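Dihydrodipicolinate synthase (Bacillus anthracis, PDB 1XKY) probably catalyses the condensation of pyruvate with aspartate semialdehyde, the step that enters the diaminopimelate branch of lysine biosynthesis. Local coordinates at residues Ala49-Gly54 and Pro83-Thr88; Thr56-Thr61 and Ser276-Leu281; Val114-Asn119 and Gln128-Ile133; Tyr118-Gln123 and Arg149-Ile154; Val194-Asp199 and Lys211-Val216. All coordinates share one frame; numbering follows the deposited sequence.

Contacts 1 and 5 are parallel strand pairs in one closed eight-stranded TIM barrel, with centres about 14 Å apart, and Val51 CG2 meets Val214 CG1 at 4.1 Å across the interior. Contact 2 continues from the loop leaving contact 1 and ties it to residues 276-281; its Thr56 packs on Val216 of contact 5. Contacts 3 and 4 share Tyr118 and Asn119, have centres about 9 Å apart and are joined where Ser150 OG bonds Ala115 O. Contacts 2, 3 and 4 touch the second subunit; loops 56-61 and 114-123 leave C-terminal strand ends, where the active site of a TIM barrel lies. The Val194 side chain of contact 5 is about 6 Å from a bound potassium ion.

Contact 1. Residues Ala49-Gly54 and Pro83-Thr88; sequences AIVVGG and PVIAGT
Val51 and Ile85 pack on one face of a parallel strand pair, while Val52 and Val84 meet on the other. Ile85 holds CG1 beside its backbone N, anti to the carbonyl carbon (chi1 -56°), and this turns its CD1 back along the strand to touch both Val51 CG2, at 4.2 Å, and Ala49 CB, at 4.3 Å. On the opposite face the contact is closer: Val52 CG2, lying beside its own backbone N, reaches Val84 CG1 at 3.6 Å. That branch of Val84 is anti to its backbone N (chi1 176°) and faces Val52; one methyl of each valine makes the contact, with the side chains obliquely crossed.

Between the two faces the backbones bond in regular parallel register. Ile50 N gives to Pro83 O, and Ile50 O takes Ile85 N at 2.7 Å in a nearly straight bond. Val52 repeats the pattern, its N bonding to Ile85 O and its O accepting Gly87 N. At the C-terminal ends Gly53 turns away with a positive phi (67°) and Gly87 centres an inverse gamma turn; their carbonyl oxygens are 3.8 Å apart, and one water donates to both, at 2.7 Å to Gly87 O.

The two strands belong to a beta-alpha-beta unit whose helix 64-78 packs on Val52 through Leu70, Tyr71 and Val74. Val51 and Ile85 face inward to Met112 of strand 110-114, and Ala49 and Ile85 also touch Phe13. Strand 16-19 bonds to the other edge of 49-52, and strand 110-114 to that of 84-87, through Ala110.

Contact 2. Residues Thr56-Thr61 and Ser276-Leu281; sequences TGESPT and SVRLPL
Glu58 and Thr61 meet Val277, Arg278 and Leu279 in a polar loop-to-loop contact, joining the segment between strand 49-52 and helix 64-78 to the connection between helices 261-269 and 286-297. Glu58 has left-handed backbone angles and sends an extended side chain toward the other loop. Its OE2 is met nearly end-on by Arg278 N, at 3.1 Å and almost straight, while the carboxylate lies crosswise over Val277, whose CB is 3.4 Å from the same oxygen.

Arg278 stretches its chain from CG to NE and slides past Thr61 in the opposite direction, with CB 3.7 Å from Thr61 OG1. NH1 then reaches Thr61 O at 2.8 Å. This bond is bent (133° at the hydrogen): the oxygen lies near the guanidinium plane, but the nitrogen stands above the carbonyl plane of Thr61. The methyl CG2 of Thr61 rests 3.3 Å from Leu279 O, the carbonyl of the cis peptide to Pro280. One water binds the middle, donating to Glu58 OE2 at 2.7 Å and to Arg278 O, and accepting from Thr61 OG1. The second subunit packs Asn91 on Pro60 and Pro280, and Thr93 on Leu279.

Both carboxylate oxygens of the buried Glu58 are engaged, since OE1 forms a salt bridge with Lys264. Arg278 has further partners in Glu66, Gly28 O and, by cation-pi contact, Phe24. Lys264, the Arg278 N-H and the water probably favour an ionised Glu58, and the two loops are joined by directional, charge-assisted bonds more than by apolar contact.

Contact 3. Residues Val114-Asn119 and Gln128-Ile133; sequences VAPYYN and QHFKAI
Pro116 presses its CG onto the ring of His129, tip to tip, and this is the tight part of the contact. CG stands 3.8 Å from the centroid of the His129 ring, only 14° off the normal, a CH-pi contact over the centre of the face. Ile133 CD1 covers the opposite face nearer the rim, so the imidazole is sandwiched. Its CG, anti to the backbone N (chi1 167°), carries the ring away from helix 123-135 toward the loop. His129 CD2 in turn stands 3.7 Å above the face of Phe130.

Phe130 touches the loop backbone by its rim: CE1 lies 3.6 Å from Val114 O, and Ala115 N is at the ring edge, 3.8 Å from CZ. On the looser side a water links loop and helix, donating to Val114 O at 2.7 Å and lying 2.8 Å from His129 NE2 in the imidazole plane. ND1 bonds to Thr93 OG1, so both ring nitrogens have partners and the ring's rotation is set.

The contact joins the loop after barrel strand 110-114, whose Tyr117 and Tyr118 stack on the second subunit, to the following helix 123-135; Ile133 reaches helix 93-105, and Phe130 packs on Leu113 and on Leu143 of strand 141-145.

Contact 4. Residues Tyr118-Gln123 and Arg149-Ile154; sequences YNKPSQ and RSIVQI
The loop that leads into helix 123-135, with Ser122 at the N-cap, runs alongside the segment leaving helix 147-150; Lys120, Pro121 and Gln123 face Ile151, Val152 and Gln153. Val152 CG1, anti to its carbonyl carbon, fits against the backbone of the loop, 3.8 Å from Lys120 CA and 3.6 Å from Pro121 O. The aliphatic part of Lys120 passes Ile151 at a slant, with CD 4.2 Å from CG2.

Farther along, the bend of Gln123 at chi2 (-53°) swings its amide onto Gln153. NE2 donates to Gln153 O at 2.7 Å in a nearly straight bond, with the acceptor in the plane of the Gln123 amide. The side chain of Gln153 crosses it at about a right angle, and the two amide planes are 39° apart. At the other end a water accepts from Lys120 N, 2.9 Å away, and donates to Ser150 O at 2.8 Å.

Tyr118 and Arg149 point into the subunit interface, where Tyr118 O accepts from Arg149 NH1 of the second subunit. Within the chain, the Gln123 amide is used at both ends, NE2 on Gln153 O and OE1 on Ser155 N and Thr158 OG1, tying the helix start to residues 153-158.

Contact 5. Residues Val194-Asp199 and Lys211-Val216; sequences VYSGDD and KGIVSV
Asp199 grips the end of the neighbouring strand with both carboxylate oxygens. OD1 accepts Ser215 OG at a very short 2.5 Å and OD2 accepts Val216 N at 3.0 Å, each of these two bonds using a syn lone pair; OD2 also takes Ala217 N beyond the segment. Ser215 OG is held twice, since it also takes Ser218 N and caps the turn into helix 218-234.

The strands themselves exchange parallel backbone bonds. Val194 O accepts Lys211 N, Gly212 O accepts Ser196 N from a tilted direction, and Ser196 O takes Val214 N at 2.9 Å, nearly straight. Ser196 OG, anti to its backbone N (chi1 175°), gives its proton to Asp198 O at 2.8 Å, bracing the turn; that same oxygen is 3.3 Å from Ile213 CD1. A water donates to Val214 O at 2.6 Å and, more distantly, to Gly197 O, satisfying carbonyls where the strands separate.

Tyr195 runs beside the extended Lys211 in the same direction, and Lys211 CB stands over one ring face. Ile213 N lies at the ring edge, 3.5 Å from Tyr195 CD1, while Tyr195 CB meets Val214 CG2. A water donates to Tyr195 OH and accepts from Lys211 NZ; the hydroxyl also bonds to Gly14 O, and the ammonium has a salt bridge to Asp12.

Strand 212-215 closes the barrel by bonding to the first strand, 16-19, and its approach, while 193-196 bonds to 168-173. Outside, helix 202-207 packs on Ser196 and Ile213, and Met225 of helix 218-234 on Asp199, Ile213 and Ser215.

Contact 1. Residues Ala49-Gly54 and Pro83-Thr88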
# COMPACT_ATOMS: atom_id res chain seq x y z
N ALA A 49 -32.45 0.99 10.78
CA ALA A 49 -31.78 1.23 12.06
C ALA A 49 -30.99 2.52 11.91
O ALA A 49 -30.51 2.82 10.82
CB ALA A 49 -30.84 0.07 12.42
N ILE A 50 -30.88 3.28 12.99
CA ILE A 50 -30.13 4.52 12.94
C ILE A 50 -28.90 4.48 13.84
O ILE A 50 -29.02 4.23 15.04
CB ILE A 50 -31.00 5.73 13.30
CG1 ILE A 50 -32.09 5.93 12.24
CG2 ILE A 50 -30.14 7.01 13.43
CD1 ILE A 50 -33.09 7.00 12.57
N VAL A 51 -27.73 4.72 13.24
CA VAL A 51 -26.50 4.92 14.01
C VAL A 51 -26.36 6.42 14.29
O VAL A 51 -26.27 7.23 13.37
CB VAL A 51 -25.24 4.39 13.28
CG1 VAL A 51 -24.04 4.45 14.21
CG2 VAL A 51 -25.46 2.97 12.80
N VAL A 52 -26.34 6.77 15.58
CA VAL A 52 -26.30 8.15 16.01
C VAL A 52 -24.93 8.52 16.55
O VAL A 52 -24.36 7.81 17.40
CB VAL A 52 -27.31 8.43 17.14
CG1 VAL A 52 -27.30 9.91 17.51
CG2 VAL A 52 -28.70 7.99 16.73
N GLY A 53 -24.42 9.65 16.06
CA GLY A 53 -23.16 10.21 16.54
C GLY A 53 -21.94 9.37 16.20
O GLY A 53 -20.99 9.33 16.98
N GLY A 54 -21.98 8.70 15.06
CA GLY A 54 -20.81 7.98 14.57
C GLY A 54 -19.89 8.91 13.79
O GLY A 54 -20.04 10.13 13.86
N PRO A 83 -34.28 0.39 15.68
CA PRO A 83 -33.22 0.49 16.69
C PRO A 83 -32.33 1.73 16.55
O PRO A 83 -32.00 2.13 15.45
CB PRO A 83 -32.40 -0.79 16.46
CG PRO A 83 -33.28 -1.70 15.74
CD PRO A 83 -34.15 -0.84 14.88
N VAL A 84 -31.96 2.30 17.70
CA VAL A 84 -31.03 3.44 17.77
C VAL A 84 -29.70 2.93 18.30
O VAL A 84 -29.62 2.43 19.42
CB VAL A 84 -31.57 4.56 18.70
CG1 VAL A 84 -30.56 5.68 18.84
CG2 VAL A 84 -32.89 5.09 18.17
N ILE A 85 -28.65 3.06 17.49
CA ILE A 85 -27.30 2.62 17.85
C ILE A 85 -26.42 3.84 18.06
O ILE A 85 -26.24 4.63 17.14
CB ILE A 85 -26.68 1.74 16.73
CG1 ILE A 85 -27.59 0.55 16.40
CG2 ILE A 85 -25.29 1.26 17.13
CD1 ILE A 85 -27.44 0.04 14.98
N ALA A 86 -25.87 3.99 19.27
CA ALA A 86 -25.03 5.14 19.61
C ALA A 86 -23.54 4.85 19.43
O ALA A 86 -23.05 3.81 19.86
CB ALA A 86 -25.30 5.57 21.04
N GLY A 87 -22.82 5.78 18.82
CA GLY A 87 -21.40 5.62 18.56
C GLY A 87 -20.56 6.00 19.77
O GLY A 87 -19.97 7.08 19.81
N THR A 88 -20.47 5.09 20.74
CA THR A 88 -19.90 5.44 22.05
C THR A 88 -18.41 5.10 22.19
O THR A 88 -17.73 5.60 23.10
CB THR A 88 -20.67 4.76 23.19
OG1 THR A 88 -20.61 3.34 23.03
CG2 THR A 88 -22.12 5.21 23.21
O HOH W 1 -21.00 9.51 19.52

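Contact 2. Residues Thr56-Thr61 and Ser276-Leu281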
# COMPACT_ATOMS: atom_id res chain seq x y z
N THR A 56 -19.75 9.51 10.54
CA THR A 56 -20.56 10.29 9.62
C THR A 56 -21.36 11.36 10.36
O THR A 56 -21.71 12.37 9.77
CB THR A 56 -21.50 9.36 8.81
OG1 THR A 56 -20.71 8.34 8.19
CG2 THR A 56 -22.26 10.13 7.75
N GLY A 57 -21.64 11.13 11.64
CA GLY A 57 -22.27 12.12 12.52
C GLY A 57 -21.30 13.06 13.21
O GLY A 57 -21.67 13.78 14.14
N GLU A 58 -20.04 13.04 12.76
CA GLU A 58 -19.01 13.96 13.24
C GLU A 58 -18.69 13.80 14.72
O GLU A 58 -18.39 14.78 15.41
CB GLU A 58 -19.37 15.41 12.87
CG GLU A 58 -19.20 15.68 11.39
CD GLU A 58 -19.75 17.04 10.97
OE1 GLU A 58 -20.90 17.08 10.47
OE2 GLU A 58 -19.01 18.04 11.13
N SER A 59 -18.67 12.56 15.19
CA SER A 59 -18.28 12.24 16.57
C SER A 59 -16.99 12.95 17.04
O SER A 59 -16.93 13.36 18.20
CB SER A 59 -18.15 10.72 16.78
OG SER A 59 -17.04 10.15 16.10
N PRO A 60 -15.96 13.08 16.18
CA PRO A 60 -14.73 13.72 16.68
C PRO A 60 -14.88 15.15 17.20
O PRO A 60 -14.10 15.56 18.06
CB PRO A 60 -13.80 13.70 15.46
CG PRO A 60 -14.34 12.64 14.58
CD PRO A 60 -15.82 12.70 14.76
N THR A 61 -15.85 15.90 16.66
CA THR A 61 -16.05 17.30 17.03
C THR A 61 -17.26 17.56 17.95
O THR A 61 -17.52 18.71 18.31
CB THR A 61 -16.17 18.19 15.78
OG1 THR A 61 -17.15 17.64 14.89
CG2 THR A 61 -14.81 18.27 15.07
N SER A 276 -23.84 22.82 7.90
CA SER A 276 -22.47 22.60 7.48
C SER A 276 -21.74 21.64 8.42
O SER A 276 -22.37 20.82 9.08
CB SER A 276 -21.75 23.94 7.40
OG SER A 276 -20.61 23.82 6.59
N VAL A 277 -20.41 21.75 8.46
CA VAL A 277 -19.54 20.85 9.22
C VAL A 277 -18.63 21.64 10.13
O VAL A 277 -18.46 22.85 9.97
CB VAL A 277 -18.67 19.96 8.29
CG1 VAL A 277 -19.53 18.88 7.62
CG2 VAL A 277 -17.90 20.81 7.25
N ARG A 278 -18.04 20.94 11.10
CA ARG A 278 -17.12 21.58 12.05
C ARG A 278 -15.68 21.30 11.68
O ARG A 278 -15.35 20.19 11.26
CB ARG A 278 -17.38 21.08 13.47
CG ARG A 278 -18.75 21.45 13.99
CD ARG A 278 -18.90 21.04 15.42
NE ARG A 278 -20.22 21.33 15.94
CZ ARG A 278 -20.63 20.98 17.16
NH1 ARG A 278 -19.83 20.31 17.97
NH2 ARG A 278 -21.86 21.29 17.57
N LEU A 279 -14.83 22.31 11.84
CA LEU A 279 -13.40 22.17 11.64
C LEU A 279 -12.83 20.99 12.44
O LEU A 279 -13.23 20.78 13.59
CB LEU A 279 -12.68 23.48 12.02
CG LEU A 279 -12.74 24.64 11.01
CD1 LEU A 279 -12.34 25.96 11.66
CD2 LEU A 279 -11.85 24.35 9.81
N PRO A 280 -11.89 20.23 11.85
CA PRO A 280 -11.11 20.49 10.62
C PRO A 280 -11.79 20.21 9.27
O PRO A 280 -11.13 20.33 8.23
CB PRO A 280 -9.89 19.59 10.78
CG PRO A 280 -10.37 18.42 11.57
CD PRO A 280 -11.51 18.94 12.47
N LEU A 281 -13.08 19.85 9.27
CA LEU A 281 -13.82 19.69 8.02
C LEU A 281 -14.30 21.05 7.54
O LEU A 281 -14.52 21.95 8.35
CB LEU A 281 -15.01 18.72 8.20
CG LEU A 281 -14.69 17.34 8.78
CD1 LEU A 281 -15.93 16.51 8.90
CD2 LEU A 281 -13.65 16.62 7.94
O HOH W 2 -16.51 17.81 11.98

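Contact 3. Residues Val114-Asn119 and Gln128-Ile133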
# COMPACT_ATOMS: atom_id res chain seq x y z
N VAL A 114 -15.91 1.44 17.62
CA VAL A 114 -14.90 1.47 16.58
C VAL A 114 -13.55 0.93 17.06
O VAL A 114 -13.20 1.07 18.22
CB VAL A 114 -14.76 2.93 16.01
CG1 VAL A 114 -14.01 3.84 16.99
CG2 VAL A 114 -14.09 2.91 14.64
N ALA A 115 -12.81 0.29 16.16
CA ALA A 115 -11.39 -0.01 16.41
C ALA A 115 -10.68 1.29 16.80
O ALA A 115 -10.75 2.28 16.05
CB ALA A 115 -10.75 -0.61 15.16
N PRO A 116 -10.04 1.33 17.98
CA PRO A 116 -9.29 2.53 18.37
C PRO A 116 -8.37 3.05 17.27
O PRO A 116 -7.55 2.30 16.72
CB PRO A 116 -8.48 2.06 19.58
CG PRO A 116 -9.36 1.06 20.21
CD PRO A 116 -9.97 0.31 19.03
N TYR A 117 -8.54 4.33 16.98
CA TYR A 117 -7.74 5.07 16.01
C TYR A 117 -6.57 5.75 16.72
O TYR A 117 -6.59 5.93 17.93
CB TYR A 117 -8.61 6.16 15.35
CG TYR A 117 -9.51 6.85 16.35
CD1 TYR A 117 -10.81 6.41 16.57
CD2 TYR A 117 -9.05 7.93 17.11
CE1 TYR A 117 -11.63 7.02 17.51
CE2 TYR A 117 -9.86 8.55 18.05
CZ TYR A 117 -11.15 8.09 18.24
OH TYR A 117 -11.96 8.69 19.16
N TYR A 118 -5.57 6.14 15.93
CA TYR A 118 -4.44 6.95 16.40
C TYR A 118 -3.40 6.19 17.25
O TYR A 118 -2.22 6.25 16.93
CB TYR A 118 -4.92 8.24 17.11
CG TYR A 118 -3.83 9.25 17.37
CD1 TYR A 118 -3.01 9.73 16.34
CD2 TYR A 118 -3.63 9.76 18.65
CE1 TYR A 118 -2.01 10.67 16.58
CE2 TYR A 118 -2.63 10.70 18.91
CZ TYR A 118 -1.82 11.15 17.88
OH TYR A 118 -0.85 12.08 18.14
N ASN A 119 -3.82 5.49 18.30
CA ASN A 119 -2.84 4.80 19.17
C ASN A 119 -2.45 3.37 18.73
O ASN A 119 -1.60 2.75 19.38
CB ASN A 119 -3.25 4.83 20.67
CG ASN A 119 -4.69 4.41 20.92
OD1 ASN A 119 -5.34 3.82 20.07
ND2 ASN A 119 -5.18 4.71 22.13
N GLN A 128 -9.27 -6.84 24.67
CA GLN A 128 -9.52 -6.39 26.04
C GLN A 128 -10.35 -5.10 26.08
O GLN A 128 -11.19 -4.91 26.96
CB GLN A 128 -8.21 -6.20 26.80
CG GLN A 128 -7.41 -7.49 27.01
CD GLN A 128 -8.14 -8.57 27.82
OE1 GLN A 128 -7.88 -9.77 27.63
NE2 GLN A 128 -9.05 -8.16 28.71
N HIS A 129 -10.12 -4.23 25.10
CA HIS A 129 -10.85 -2.97 24.98
C HIS A 129 -12.34 -3.22 24.79
O HIS A 129 -13.16 -2.74 25.56
CB HIS A 129 -10.23 -2.16 23.82
CG HIS A 129 -11.03 -0.98 23.36
ND1 HIS A 129 -10.94 0.26 23.95
CD2 HIS A 129 -11.88 -0.84 22.31
CE1 HIS A 129 -11.71 1.11 23.30
NE2 HIS A 129 -12.30 0.46 22.30
N PHE A 130 -12.67 -4.00 23.76
CA PHE A 130 -14.06 -4.27 23.40
C PHE A 130 -14.76 -5.11 24.47
O PHE A 130 -15.91 -4.86 24.81
CB PHE A 130 -14.14 -4.99 22.05
CG PHE A 130 -13.79 -4.12 20.86
CD1 PHE A 130 -14.44 -2.91 20.65
CD2 PHE A 130 -12.83 -4.53 19.94
CE1 PHE A 130 -14.14 -2.12 19.54
CE2 PHE A 130 -12.52 -3.74 18.83
CZ PHE A 130 -13.18 -2.54 18.63
N LYS A 131 -14.05 -6.10 25.00
CA LYS A 131 -14.56 -6.93 26.10
C LYS A 131 -14.96 -6.09 27.32
O LYS A 131 -16.04 -6.28 27.87
CB LYS A 131 -13.52 -7.99 26.49
CG LYS A 131 -13.94 -8.91 27.64
CD LYS A 131 -12.98 -10.07 27.78
CE LYS A 131 -13.40 -11.03 28.87
NZ LYS A 131 -13.14 -10.47 30.21
N ALA A 132 -14.08 -5.17 27.72
CA ALA A 132 -14.34 -4.31 28.87
C ALA A 132 -15.54 -3.37 28.68
O ALA A 132 -16.31 -3.16 29.62
CB ALA A 132 -13.09 -3.49 29.21
N ILE A 133 -15.68 -2.81 27.49
CA ILE A 133 -16.80 -1.91 27.20
C ILE A 133 -18.10 -2.72 27.18
O ILE A 133 -19.08 -2.33 27.82
CB ILE A 133 -16.63 -1.13 25.87
CG1 ILE A 133 -15.35 -0.29 25.90
CG2 ILE A 133 -17.85 -0.22 25.59
CD1 ILE A 133 -14.82 0.05 24.52
O HOH W 3 -14.03 1.94 20.59

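Contact 4. Residues Tyr118-Gln123 and Arg149-Ile154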
# COMPACT_ATOMS: atom_id res chain seq x y z
N TYR A 118 -5.57 6.14 15.93
CA TYR A 118 -4.44 6.95 16.40
C TYR A 118 -3.40 6.19 17.25
O TYR A 118 -2.22 6.25 16.93
CB TYR A 118 -4.92 8.24 17.11
CG TYR A 118 -3.83 9.25 17.37
CD1 TYR A 118 -3.01 9.73 16.34
CD2 TYR A 118 -3.63 9.76 18.65
CE1 TYR A 118 -2.01 10.67 16.58
CE2 TYR A 118 -2.63 10.70 18.91
CZ TYR A 118 -1.82 11.15 17.88
OH TYR A 118 -0.85 12.08 18.14
N ASN A 119 -3.82 5.49 18.30
CA ASN A 119 -2.84 4.80 19.17
C ASN A 119 -2.45 3.37 18.73
O ASN A 119 -1.60 2.75 19.38
CB ASN A 119 -3.25 4.83 20.67
CG ASN A 119 -4.69 4.41 20.92
OD1 ASN A 119 -5.34 3.82 20.07
ND2 ASN A 119 -5.18 4.71 22.13
N LYS A 120 -3.04 2.88 17.65
CA LYS A 120 -2.63 1.63 17.00
C LYS A 120 -2.47 0.42 17.93
O LYS A 120 -1.37 -0.15 18.04
CB LYS A 120 -1.33 1.85 16.22
CG LYS A 120 -1.45 2.89 15.11
CD LYS A 120 -0.43 2.64 14.02
CE LYS A 120 0.98 2.82 14.50
NZ LYS A 120 1.94 2.51 13.41
N PRO A 121 -3.57 0.01 18.59
CA PRO A 121 -3.50 -1.12 19.51
C PRO A 121 -3.29 -2.47 18.82
O PRO A 121 -3.53 -2.61 17.63
CB PRO A 121 -4.88 -1.09 20.19
CG PRO A 121 -5.78 -0.50 19.17
CD PRO A 121 -4.94 0.57 18.51
N SER A 122 -2.86 -3.45 19.61
CA SER A 122 -2.66 -4.81 19.12
C SER A 122 -4.00 -5.52 19.04
O SER A 122 -5.01 -5.00 19.50
CB SER A 122 -1.77 -5.58 20.09
OG SER A 122 -2.45 -5.78 21.31
N GLN A 123 -3.99 -6.75 18.51
CA GLN A 123 -5.21 -7.57 18.50
C GLN A 123 -5.71 -7.85 19.91
O GLN A 123 -6.90 -7.71 20.18
CB GLN A 123 -4.99 -8.89 17.75
CG GLN A 123 -4.75 -8.71 16.26
CD GLN A 123 -5.84 -7.88 15.60
OE1 GLN A 123 -7.03 -8.16 15.76
NE2 GLN A 123 -5.43 -6.84 14.88
N ARG A 149 -9.66 4.39 8.46
CA ARG A 149 -9.61 5.52 9.40
C ARG A 149 -8.78 5.24 10.65
O ARG A 149 -8.20 6.17 11.22
CB ARG A 149 -11.02 5.94 9.81
CG ARG A 149 -11.81 6.53 8.67
CD ARG A 149 -13.22 6.88 9.10
NE ARG A 149 -13.98 7.42 7.99
CZ ARG A 149 -14.00 8.70 7.61
NH1 ARG A 149 -13.28 9.62 8.24
NH2 ARG A 149 -14.75 9.06 6.57
N SER A 150 -8.72 3.99 11.08
CA SER A 150 -8.02 3.62 12.30
C SER A 150 -6.68 2.94 12.07
O SER A 150 -5.96 2.71 13.04
CB SER A 150 -8.91 2.73 13.17
OG SER A 150 -10.01 3.47 13.67
N ILE A 151 -6.38 2.61 10.81
CA ILE A 151 -5.13 1.94 10.39
C ILE A 151 -5.14 0.44 10.71
O ILE A 151 -5.00 -0.39 9.81
CB ILE A 151 -3.86 2.63 10.99
CG1 ILE A 151 -3.92 4.14 10.66
CG2 ILE A 151 -2.58 1.91 10.54
CD1 ILE A 151 -2.71 4.72 10.07
N VAL A 152 -5.30 0.11 11.99
CA VAL A 152 -5.38 -1.28 12.41
C VAL A 152 -6.64 -1.95 11.89
O VAL A 152 -7.65 -1.29 11.62
CB VAL A 152 -5.35 -1.40 13.95
CG1 VAL A 152 -4.02 -0.90 14.49
CG2 VAL A 152 -6.51 -0.64 14.57
N GLN A 153 -6.59 -3.27 11.73
CA GLN A 153 -7.79 -4.07 11.53
C GLN A 153 -8.09 -4.94 12.74
O GLN A 153 -7.18 -5.41 13.42
CB GLN A 153 -7.64 -4.95 10.28
CG GLN A 153 -6.24 -5.49 10.07
CD GLN A 153 -6.04 -6.85 10.72
OE1 GLN A 153 -6.78 -7.79 10.44
NE2 GLN A 153 -5.03 -6.96 11.58
N ILE A 154 -9.38 -5.14 13.01
CA ILE A 154 -9.82 -6.28 13.81
C ILE A 154 -9.75 -7.58 13.01
O ILE A 154 -10.59 -7.83 12.15
CB ILE A 154 -11.25 -6.05 14.33
CG1 ILE A 154 -11.48 -4.57 14.63
CG2 ILE A 154 -11.52 -6.91 15.56
CD1 ILE A 154 -12.82 -4.28 15.27
O HOH W 4 -5.60 6.06 13.24
O HOH W 5 -5.17 2.93 15.72

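Contact 5. Residues Val194-Asp199 and Lys211-Val216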
# COMPACT_ATOMS: atom_id res chain seq x y z
N VAL A 194 -22.86 -9.93 10.12
CA VAL A 194 -21.87 -9.11 9.44
C VAL A 194 -22.57 -8.12 8.50
O VAL A 194 -23.33 -8.53 7.63
CB VAL A 194 -20.86 -9.98 8.64
CG1 VAL A 194 -19.91 -9.10 7.80
CG2 VAL A 194 -20.08 -10.87 9.58
N TYR A 195 -22.32 -6.83 8.72
CA TYR A 195 -22.79 -5.76 7.83
C TYR A 195 -21.63 -5.22 7.02
O TYR A 195 -20.55 -5.01 7.57
CB TYR A 195 -23.41 -4.61 8.65
CG TYR A 195 -24.78 -4.94 9.15
CD1 TYR A 195 -25.91 -4.50 8.47
CD2 TYR A 195 -24.96 -5.74 10.27
CE1 TYR A 195 -27.19 -4.84 8.89
CE2 TYR A 195 -26.23 -6.09 10.71
CZ TYR A 195 -27.34 -5.63 10.03
OH TYR A 195 -28.59 -5.98 10.48
N SER A 196 -21.85 -4.96 5.73
CA SER A 196 -20.89 -4.15 4.99
C SER A 196 -20.85 -2.75 5.60
O SER A 196 -21.87 -2.22 6.04
CB SER A 196 -21.23 -4.07 3.51
OG SER A 196 -20.34 -3.19 2.83
N GLY A 197 -19.65 -2.19 5.67
CA GLY A 197 -19.44 -0.80 6.06
C GLY A 197 -19.15 0.08 4.86
O GLY A 197 -18.82 1.26 5.02
N ASP A 198 -19.26 -0.48 3.65
CA ASP A 198 -19.13 0.31 2.42
C ASP A 198 -20.32 0.08 1.48
O ASP A 198 -20.62 -1.06 1.10
CB ASP A 198 -17.83 -0.03 1.71
CG ASP A 198 -16.61 0.47 2.48
OD1 ASP A 198 -16.43 1.70 2.55
OD2 ASP A 198 -15.88 -0.37 3.04
N ASP A 199 -20.97 1.17 1.10
CA ASP A 199 -22.17 1.13 0.27
C ASP A 199 -22.00 0.32 -1.00
O ASP A 199 -22.84 -0.52 -1.33
CB ASP A 199 -22.62 2.55 -0.07
CG ASP A 199 -23.40 3.19 1.05
OD1 ASP A 199 -24.44 2.61 1.41
OD2 ASP A 199 -22.98 4.24 1.57
N LYS A 211 -25.56 -9.59 6.30
CA LYS A 211 -26.97 -9.32 6.56
C LYS A 211 -27.44 -8.07 5.82
O LYS A 211 -28.62 -7.95 5.45
CB LYS A 211 -27.24 -9.18 8.06
CG LYS A 211 -28.74 -9.18 8.40
CD LYS A 211 -28.97 -9.42 9.88
CE LYS A 211 -30.45 -9.33 10.23
NZ LYS A 211 -30.64 -9.48 11.71
N GLY A 212 -26.52 -7.13 5.61
CA GLY A 212 -26.87 -5.86 5.03
C GLY A 212 -25.74 -4.85 5.02
O GLY A 212 -24.56 -5.20 4.92
N ILE A 213 -26.12 -3.58 5.11
CA ILE A 213 -25.22 -2.44 4.94
C ILE A 213 -25.48 -1.44 6.05
O ILE A 213 -26.62 -1.18 6.39
CB ILE A 213 -25.41 -1.75 3.56
CG1 ILE A 213 -24.58 -0.46 3.46
CG2 ILE A 213 -26.88 -1.43 3.32
CD1 ILE A 213 -23.11 -0.64 3.29
N VAL A 214 -24.41 -0.90 6.60
CA VAL A 214 -24.45 0.36 7.32
C VAL A 214 -24.03 1.52 6.41
O VAL A 214 -22.89 1.61 6.01
CB VAL A 214 -23.62 0.30 8.61
CG1 VAL A 214 -23.72 1.59 9.41
CG2 VAL A 214 -24.01 -0.91 9.43
N SER A 215 -24.99 2.36 6.06
CA SER A 215 -24.98 3.12 4.81
C SER A 215 -24.78 4.61 5.04
O SER A 215 -25.23 5.15 6.03
CB SER A 215 -26.26 2.89 4.01
OG SER A 215 -26.30 3.63 2.82
N VAL A 216 -24.12 5.25 4.10
CA VAL A 216 -24.16 6.69 3.95
C VAL A 216 -25.09 7.14 2.81
O VAL A 216 -25.83 8.08 2.95
CB VAL A 216 -22.74 7.25 3.77
CG1 VAL A 216 -22.76 8.68 3.35
CG2 VAL A 216 -21.95 7.07 5.05
O HOH W 6 -29.28 -7.38 12.77
O HOH W 7 -21.23 3.23 4.86